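Local coordinates for phosphoacetylglucosamine mutase (Aspergillus lentulus, PDB 5O9X), which catalyses the interconversion of N-acetylglucosamine 6-phosphate and N-acetylglucosamine 1-phosphate, a step on the route to UDP-N-acetylglucosamine, at residues Val128-Arg132 / Leu167-Val171; Leu39-Tyr44 / Arg140-Leu145; Leu49-Arg53 / Leu88-Trp92. The protein carries 1 engineered substitution. The contacts are given in a common frame with arbitrary orientation. Residues are numbered along the deposited sequence.

Interaction 1 (Val128-Arg132 / Leu167-Val171); sequences VVFAR and LHYVV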
loop_
_atom_site.group_PDB
_atom_site.type_symbol
_atom_site.label_atom_id
_atom_site.label_comp_id
_atom_site.label_asym_id
_atom_site.label_seq_id
_atom_site.Cartn_x
_atom_site.Cartn_y
_atom_site.Cartn_z
ATOM N N VAL A 128 2.097 -5.341 21.783
ATOM C CA VAL A 128 2.470 -4.545 20.596
ATOM C C VAL A 128 3.690 -5.201 19.917
ATOM O O VAL A 128 4.621 -5.586 20.561
ATOM C CB VAL A 128 2.655 -3.061 20.976
ATOM C CG1 VAL A 128 3.160 -2.179 19.801
ATOM C CG2 VAL A 128 1.347 -2.508 21.547
ATOM N N VAL A 129 3.650 -5.351 18.598
ATOM C CA VAL A 129 4.821 -5.895 17.832
ATOM C C VAL A 129 5.203 -4.785 16.794
ATOM O O VAL A 129 4.317 -4.146 16.197
ATOM C CB VAL A 129 4.463 -7.306 17.210
ATOM C CG1 VAL A 129 3.191 -7.260 16.357
ATOM C CG2 VAL A 129 5.602 -7.858 16.318
ATOM N N PHE A 130 6.494 -4.552 16.561
ATOM C CA PHE A 130 6.894 -3.481 15.671
ATOM C C PHE A 130 8.096 -3.891 14.824
ATOM O O PHE A 130 8.738 -4.883 15.136
ATOM C CB PHE A 130 7.108 -2.198 16.477
ATOM C CG PHE A 130 8.143 -2.289 17.563
ATOM C CD1 PHE A 130 9.539 -2.260 17.246
ATOM C CD2 PHE A 130 7.763 -2.352 18.920
ATOM C CE1 PHE A 130 10.517 -2.327 18.250
ATOM C CE2 PHE A 130 8.774 -2.401 19.942
ATOM C CZ PHE A 130 10.136 -2.375 19.593
ATOM N N ALA A 131 8.331 -3.151 13.725
ATOM C CA ALA A 131 9.429 -3.389 12.798
ATOM C C ALA A 131 9.670 -2.050 12.124
ATOM O O ALA A 131 8.934 -1.064 12.396
ATOM C CB ALA A 131 9.009 -4.428 11.773
ATOM N N ARG A 132 10.718 -1.982 11.285
ATOM C CA ARG A 132 11.029 -0.760 10.649
ATOM C C ARG A 132 11.681 -1.097 9.314
ATOM O O ARG A 132 12.157 -2.239 9.127
ATOM C CB ARG A 132 12.085 0.026 11.502
ATOM C CG ARG A 132 13.418 -0.728 11.777
ATOM C CD ARG A 132 14.067 -0.222 13.130
ATOM N NE ARG A 132 15.514 -0.619 13.348
ATOM C CZ ARG A 132 16.129 -1.334 14.282
ATOM N NH1 ARG A 132 15.516 -2.075 15.291
ATOM N NH2 ARG A 132 17.466 -1.369 14.155
ATOM N N LEU A 167 5.328 -7.135 8.402
ATOM C CA LEU A 167 4.793 -6.747 9.708
ATOM C C LEU A 167 3.243 -7.017 9.786
ATOM O O LEU A 167 2.764 -7.603 10.758
ATOM C CB LEU A 167 5.245 -5.272 10.077
ATOM C CG LEU A 167 4.617 -5.089 11.445
ATOM C CD1 LEU A 167 5.310 -5.678 12.675
ATOM C CD2 LEU A 167 3.927 -3.779 11.639
ATOM N N HIS A 168 2.442 -6.559 8.785
ATOM C CA HIS A 168 0.991 -6.894 8.779
ATOM C C HIS A 168 0.710 -8.420 8.874
ATOM O O HIS A 168 -0.234 -8.894 9.587
ATOM C CB HIS A 168 0.409 -6.411 7.448
ATOM C CG HIS A 168 0.097 -4.959 7.419
ATOM N ND1 HIS A 168 1.069 -3.988 7.340
ATOM C CD2 HIS A 168 -1.097 -4.304 7.470
ATOM C CE1 HIS A 168 0.484 -2.801 7.263
ATOM N NE2 HIS A 168 -0.825 -2.965 7.385
ATOM N N TYR A 169 1.495 -9.195 8.136
ATOM C CA TYR A 169 1.443 -10.680 8.181
ATOM C C TYR A 169 1.683 -11.211 9.602
ATOM O O TYR A 169 0.912 -12.055 10.074
ATOM C CB TYR A 169 2.457 -11.320 7.155
ATOM C CG TYR A 169 2.739 -12.748 7.420
ATOM C CD1 TYR A 169 1.943 -13.780 6.769
ATOM C CD2 TYR A 169 3.730 -13.141 8.322
ATOM C CE1 TYR A 169 2.206 -15.129 7.008
ATOM C CE2 TYR A 169 3.957 -14.495 8.578
ATOM C CZ TYR A 169 3.194 -15.475 7.937
ATOM O OH TYR A 169 3.435 -16.843 8.207
ATOM N N VAL A 170 2.712 -10.696 10.290
ATOM C CA VAL A 170 3.077 -11.123 11.664
ATOM C C VAL A 170 1.922 -10.829 12.647
ATOM O O VAL A 170 1.596 -11.685 13.473
ATOM C CB VAL A 170 4.377 -10.459 12.182
ATOM C CG1 VAL A 170 4.613 -10.736 13.674
ATOM C CG2 VAL A 170 5.568 -10.994 11.402
ATOM N N VAL A 171 1.361 -9.624 12.578
ATOM C CA VAL A 171 0.204 -9.219 13.409
ATOM C C VAL A 171 -0.979 -10.229 13.246
ATOM O O VAL A 171 -1.441 -10.774 14.250
ATOM C CB VAL A 171 -0.285 -7.786 13.096
ATOM C CG1 VAL A 171 -1.560 -7.496 13.956
ATOM C CG2 VAL A 171 0.863 -6.766 13.456
#
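Val129 adopts the p rotamer, the least common of the three for valine, and so spreads its two methyls across the helix: CG1 meets Val171 CG2 at 3.8 Å, while CG2 lies 4.0 Å from Val170 CG1. Leu167, one turn earlier on the helix, is t at chi1 and p at chi2. This brings its CD1 against the strand, 4.0 Å from Ala131 CB, 3.9 Å from Phe130 C and 4.0 Å from Val129 O. A small alanine suits that place because it lets the leucine reach the backbone. Val170 and Val171 are both t, and their methyls stay compact against Val129. The side-chain contacts are all apolar, with the axes 9.0 Å apart and nearly antiparallel at 165°, as in an alpha/beta/alpha sandwich. Val129 and Ala131 face helix 164-176; the CA-to-CB bond of Phe130 points away, and its ring packs on Ile142 and Leu145. Strand 127-132 lies inside the sheet between strands 61-66 and 155-161, with helix 164-176 on one face and helix 138-151 on the other.

Interaction 2 (Leu39-Tyr44 / Arg140-Leu145); sequences LNTVVY and RLIGVL. Unlike the reference sequence in segment 140-145: Ile142 (reference Val).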
loop_
_atom_site.group_PDB
_atom_site.type_symbol
_atom_site.label_atom_id
_atom_site.label_comp_id
_atom_site.label_asym_id
_atom_site.label_seq_id
_atom_site.Cartn_x
_atom_site.Cartn_y
_atom_site.Cartn_z
ATOM N N LEU A 39 10.121 13.673 14.648
ATOM C CA LEU A 39 9.297 12.543 15.022
ATOM C C LEU A 39 9.313 12.029 16.483
ATOM O O LEU A 39 8.400 11.293 16.874
ATOM C CB LEU A 39 9.559 11.381 14.060
ATOM C CG LEU A 39 8.741 11.588 12.777
ATOM C CD1 LEU A 39 9.404 10.736 11.689
ATOM C CD2 LEU A 39 7.251 11.199 12.996
ATOM N N ASN A 40 10.294 12.390 17.328
ATOM C CA ASN A 40 10.331 11.694 18.640
ATOM C C ASN A 40 8.988 11.692 19.437
ATOM O O ASN A 40 8.516 10.634 19.902
ATOM C CB ASN A 40 11.415 12.321 19.534
ATOM C CG ASN A 40 12.811 11.856 19.168
ATOM O OD1 ASN A 40 13.023 10.963 18.305
ATOM N ND2 ASN A 40 13.780 12.483 19.772
ATOM N N THR A 41 8.386 12.874 19.622
ATOM C CA THR A 41 7.239 12.944 20.516
ATOM C C THR A 41 6.026 12.252 19.865
ATOM O O THR A 41 5.159 11.700 20.551
ATOM C CB THR A 41 6.933 14.367 20.955
ATOM O OG1 THR A 41 6.499 15.179 19.848
ATOM C CG2 THR A 41 8.181 15.009 21.573
ATOM N N VAL A 42 5.996 12.281 18.536
ATOM C CA VAL A 42 4.955 11.635 17.742
ATOM C C VAL A 42 4.962 10.120 17.978
ATOM O O VAL A 42 3.929 9.513 18.265
ATOM C CB VAL A 42 5.116 11.928 16.217
ATOM C CG1 VAL A 42 4.068 11.185 15.424
ATOM C CG2 VAL A 42 4.874 13.390 15.932
ATOM N N VAL A 43 6.127 9.522 17.802
ATOM C CA VAL A 43 6.311 8.102 17.968
ATOM C C VAL A 43 5.976 7.708 19.432
ATOM O O VAL A 43 5.389 6.632 19.693
ATOM C CB VAL A 43 7.772 7.718 17.534
ATOM C CG1 VAL A 43 8.092 6.277 17.890
ATOM C CG2 VAL A 43 7.932 7.969 15.997
ATOM N N TYR A 44 6.433 8.546 20.364
ATOM C CA TYR A 44 6.133 8.297 21.789
ATOM C C TYR A 44 4.610 8.257 21.963
ATOM O O TYR A 44 4.096 7.339 22.570
ATOM C CB TYR A 44 6.744 9.416 22.657
ATOM C CG TYR A 44 6.633 9.117 24.115
ATOM C CD1 TYR A 44 7.484 8.194 24.709
ATOM C CD2 TYR A 44 5.590 9.667 24.864
ATOM C CE1 TYR A 44 7.350 7.863 26.055
ATOM C CE2 TYR A 44 5.452 9.357 26.228
ATOM C CZ TYR A 44 6.338 8.476 26.806
ATOM O OH TYR A 44 6.185 8.144 28.142
ATOM N N ARG A 140 16.674 4.999 16.431
ATOM C CA ARG A 140 16.297 6.052 17.424
ATOM C C ARG A 140 14.813 5.986 17.704
ATOM O O ARG A 140 14.412 5.980 18.869
ATOM C CB ARG A 140 16.649 7.507 16.976
ATOM C CG ARG A 140 16.579 8.569 18.119
ATOM C CD ARG A 140 15.846 9.905 17.794
ATOM N NE ARG A 140 16.173 10.229 16.454
ATOM C CZ ARG A 140 15.455 10.756 15.475
ATOM N NH1 ARG A 140 14.240 11.341 15.561
ATOM N NH2 ARG A 140 16.131 10.790 14.344
ATOM N N LEU A 141 13.992 6.012 16.636
ATOM C CA LEU A 141 12.523 5.938 16.798
ATOM C C LEU A 141 11.996 4.668 17.476
ATOM O O LEU A 141 11.099 4.733 18.353
ATOM C CB LEU A 141 11.771 6.253 15.470
ATOM C CG LEU A 141 12.119 7.641 14.856
ATOM C CD1 LEU A 141 11.489 7.838 13.459
ATOM C CD2 LEU A 141 11.778 8.820 15.794
ATOM N N ILE A 142 12.520 3.514 17.101
ATOM C CA ILE A 142 12.249 2.256 17.856
ATOM C C ILE A 142 12.636 2.378 19.407
ATOM O O ILE A 142 11.913 1.862 20.258
ATOM C CB ILE A 142 12.954 1.055 17.092
ATOM C CG1 ILE A 142 11.992 0.352 16.135
ATOM C CG2 ILE A 142 13.630 0.011 17.952
ATOM C CD1 ILE A 142 10.732 1.035 15.805
ATOM N N GLY A 143 13.760 3.022 19.715
ATOM C CA GLY A 143 14.104 3.415 21.122
ATOM C C GLY A 143 12.976 4.174 21.801
ATOM O O GLY A 143 12.598 3.871 22.942
ATOM N N VAL A 144 12.414 5.164 21.097
ATOM C CA VAL A 144 11.333 5.999 21.664
ATOM C C VAL A 144 10.089 5.167 21.863
ATOM O O VAL A 144 9.431 5.210 22.975
ATOM C CB VAL A 144 10.984 7.234 20.775
ATOM C CG1 VAL A 144 9.776 8.005 21.372
ATOM C CG2 VAL A 144 12.178 8.173 20.554
ATOM N N LEU A 145 9.699 4.446 20.792
ATOM C CA LEU A 145 8.580 3.505 20.881
ATOM C C LEU A 145 8.677 2.543 22.087
ATOM O O LEU A 145 7.675 2.345 22.863
ATOM C CB LEU A 145 8.421 2.714 19.563
ATOM C CG LEU A 145 7.217 1.810 19.424
ATOM C CD1 LEU A 145 5.947 2.661 19.464
ATOM C CD2 LEU A 145 7.329 1.104 18.043
#
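Apolar contacts make up most of this helix-helix interface, and two valines lie at its heart. Val43 and Val144 both direct CA-to-CB toward the opposite helix. Val43 CG1 reaches Val144 CB at 4.2 Å and Leu145 CB at 3.9 Å, and Val43 CG2 touches Leu141 CD2 at 3.9 Å. Val144 CG1 in turn rests 3.6 Å from Tyr44 CB. Leu141 is long enough to reach the start of the other segment, where its CD2 meets Leu39 CB at 3.8 Å.

Side chains also press directly on backbone. Val144 CG1 lies 3.3 Å from Asn40 O, and Val43 CG1 lies 3.4 Å from Leu141 O. Short, beta-branched valines permit this intimacy: the axes come within 8.5 Å, crossing at -43°, and the CA atoms of Tyr44 and Leu145 are 5.5 Å apart.

The polar element is a single hydrogen bond at the more open end, from Arg140 NH1 to Asn40 OD1 (3.0 Å, 163° at the hydrogen). A long, flexible arginine can span the gap from a solvent-exposed position, and the same NH1 also bonds Ala36 O. Tyr44 contributes carbon here, while its hydroxyl is bonded to Ile10 O.

Together the two helices cover one face of the sheet of the first alpha/beta/alpha domain. Val43 sits on Val78 of strand 75-81, Leu141 on Val66 and Leu145 on Val64 of strand 61-66, and Leu145 and Ile142 on Phe130 of strand 127-132.

Interaction 3 (Leu49-Arg53 / Leu88-Trp92); sequences LATLR and LEAEW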
loop_
_atom_site.group_PDB
_atom_site.type_symbol
_atom_site.label_atom_id
_atom_site.label_comp_id
_atom_site.label_asym_id
_atom_site.label_seq_id
_atom_site.Cartn_x
_atom_site.Cartn_y
_atom_site.Cartn_z
ATOM N N LEU A 49 -0.919 5.199 22.204
ATOM C CA LEU A 49 -2.103 4.778 21.458
ATOM C C LEU A 49 -2.168 3.262 21.188
ATOM O O LEU A 49 -3.225 2.662 21.373
ATOM C CB LEU A 49 -2.213 5.543 20.156
ATOM C CG LEU A 49 -3.613 5.281 19.571
ATOM C CD1 LEU A 49 -4.712 6.019 20.326
ATOM C CD2 LEU A 49 -3.649 5.655 18.135
ATOM N N ALA A 50 -1.040 2.669 20.756
ATOM C CA ALA A 50 -0.971 1.241 20.502
ATOM C C ALA A 50 -1.345 0.471 21.777
ATOM O O ALA A 50 -2.000 -0.559 21.679
ATOM C CB ALA A 50 0.450 0.799 20.012
ATOM N N THR A 51 -0.881 0.935 22.920
ATOM C CA THR A 51 -1.200 0.262 24.225
ATOM C C THR A 51 -2.753 0.300 24.452
ATOM O O THR A 51 -3.384 -0.730 24.702
ATOM C CB THR A 51 -0.509 0.947 25.426
ATOM O OG1 THR A 51 0.913 0.848 25.322
ATOM C CG2 THR A 51 -0.918 0.259 26.773
ATOM N N LEU A 52 -3.345 1.485 24.281
ATOM C CA LEU A 52 -4.785 1.641 24.437
ATOM C C LEU A 52 -5.563 0.798 23.457
ATOM O O LEU A 52 -6.630 0.242 23.823
ATOM C CB LEU A 52 -5.210 3.116 24.312
ATOM C CG LEU A 52 -4.692 4.032 25.449
ATOM C CD1 LEU A 52 -5.268 5.425 25.269
ATOM C CD2 LEU A 52 -5.033 3.524 26.865
ATOM N N ARG A 53 -5.060 0.681 22.220
ATOM C CA ARG A 53 -5.783 -0.061 21.202
ATOM C C ARG A 53 -5.798 -1.503 21.562
ATOM O O ARG A 53 -6.844 -2.170 21.464
ATOM C CB ARG A 53 -5.186 0.126 19.747
ATOM C CG ARG A 53 -5.953 -0.610 18.647
ATOM C CD ARG A 53 -7.360 -0.064 18.523
ATOM N NE ARG A 53 -8.062 -0.594 17.375
ATOM C CZ ARG A 53 -9.369 -0.641 17.247
ATOM N NH1 ARG A 53 -10.169 -0.267 18.274
ATOM N NH2 ARG A 53 -9.865 -1.082 16.109
ATOM N N LEU A 88 -5.311 0.718 11.038
ATOM C CA LEU A 88 -5.944 1.202 12.263
ATOM C C LEU A 88 -7.301 1.775 11.926
ATOM O O LEU A 88 -7.417 2.677 11.068
ATOM C CB LEU A 88 -5.070 2.302 12.946
ATOM C CG LEU A 88 -5.760 3.079 14.083
ATOM C CD1 LEU A 88 -5.958 2.100 15.253
ATOM C CD2 LEU A 88 -4.986 4.336 14.495
ATOM N N GLU A 89 -8.334 1.253 12.597
ATOM C CA GLU A 89 -9.728 1.738 12.424
ATOM C C GLU A 89 -9.812 3.289 12.315
ATOM O O GLU A 89 -9.261 4.018 13.175
ATOM C CB GLU A 89 -10.508 1.297 13.667
ATOM C CG GLU A 89 -12.006 1.573 13.636
ATOM C CD GLU A 89 -12.695 0.815 14.745
ATOM O OE1 GLU A 89 -12.725 1.313 15.892
ATOM O OE2 GLU A 89 -13.163 -0.311 14.474
ATOM N N ALA A 90 -10.525 3.807 11.323
ATOM C CA ALA A 90 -10.563 5.289 11.089
ATOM C C ALA A 90 -10.855 6.218 12.302
ATOM O O ALA A 90 -10.235 7.274 12.449
ATOM C CB ALA A 90 -11.525 5.589 9.964
ATOM N N GLU A 91 -11.779 5.819 13.197
ATOM C CA GLU A 91 -12.188 6.642 14.360
ATOM C C GLU A 91 -10.989 6.894 15.323
ATOM O O GLU A 91 -10.904 7.880 16.069
ATOM C CB GLU A 91 -13.373 5.907 15.029
ATOM C CG GLU A 91 -13.886 6.455 16.367
ATOM C CD GLU A 91 -15.203 7.265 16.278
ATOM O OE1 GLU A 91 -15.947 7.130 15.269
ATOM O OE2 GLU A 91 -15.512 8.037 17.234
ATOM N N TRP A 92 -10.042 5.967 15.292
ATOM C CA TRP A 92 -8.893 6.018 16.144
ATOM C C TRP A 92 -7.784 6.913 15.601
ATOM O O TRP A 92 -6.873 7.279 16.353
ATOM C CB TRP A 92 -8.384 4.593 16.372
ATOM C CG TRP A 92 -9.148 3.834 17.459
ATOM C CD1 TRP A 92 -10.476 3.362 17.434
ATOM C CD2 TRP A 92 -8.617 3.430 18.717
ATOM N NE1 TRP A 92 -10.782 2.751 18.656
ATOM C CE2 TRP A 92 -9.664 2.749 19.436
ATOM C CE3 TRP A 92 -7.371 3.595 19.335
ATOM C CZ2 TRP A 92 -9.457 2.196 20.711
ATOM C CZ3 TRP A 92 -7.180 3.049 20.602
ATOM C CH2 TRP A 92 -8.225 2.374 21.276
HETATM O O HOH W 1 -13.162 -0.437 18.124
#
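A cation-pi contact between arginine and tryptophan joins helix 40-56 to the beginning of helix 91-101 and the residues just before it, within the first alpha/beta/alpha domain. Arg53, bent at chi2 (p), lays its CD and guanidinium over one face of the Trp92 indole: CZ is 4.0 Å from the centroid of the five-membered ring, and CD makes a CH-pi contact 3.5 Å from that of the six-membered ring. Arginine's aliphatic stem and flat cation match both rings. Arg53 NH1 and Trp92 NE1, both donors, come within 3.1 Å because the guanidinium lies over the ring. The charge is answered by a salt bridge to Asp82 and a long one from Arg53 NH2 to Glu89 OE1 (3.7 Å); a water bridges Arg53 NH1 and the same OE1. Leu49 adds apolar contact, CD1 to Trp92 CE3 at 3.7 Å and CD2 to Leu88 CD2 at 4.1 Å. Leu88 bonds through its backbone to Leu80 of strand 75-81, Arg53 touches Ile62 of strand 61-66, and Trp92 packs on Ile118 of helix 107-118.

In the fold
All three contacts are built around the five-stranded sheet of the first domain, whose active-site loop in this family bears the phosphorylated serine, here replaced by an engineered alanine. Their centres lie 15 to 17 Å apart. Interactions 2 and 3 use successive parts of helix 40-56, and interaction 3 closes within the chain loop spanned by interaction 2. Interaction 1 opens after interaction 3 but alternates with interaction 2 along the sequence. Strand 127-132 links them: on one face Phe130 and Val128 touch Leu145 and Ala50 of interactions 2 and 3, on the other helix 164-176 makes interaction 1. The side chains of Leu39, Leu88 and Leu167 lie about 12 to 13 Å from bound glucose 1,6-bisphosphate, outside its direct binding surface.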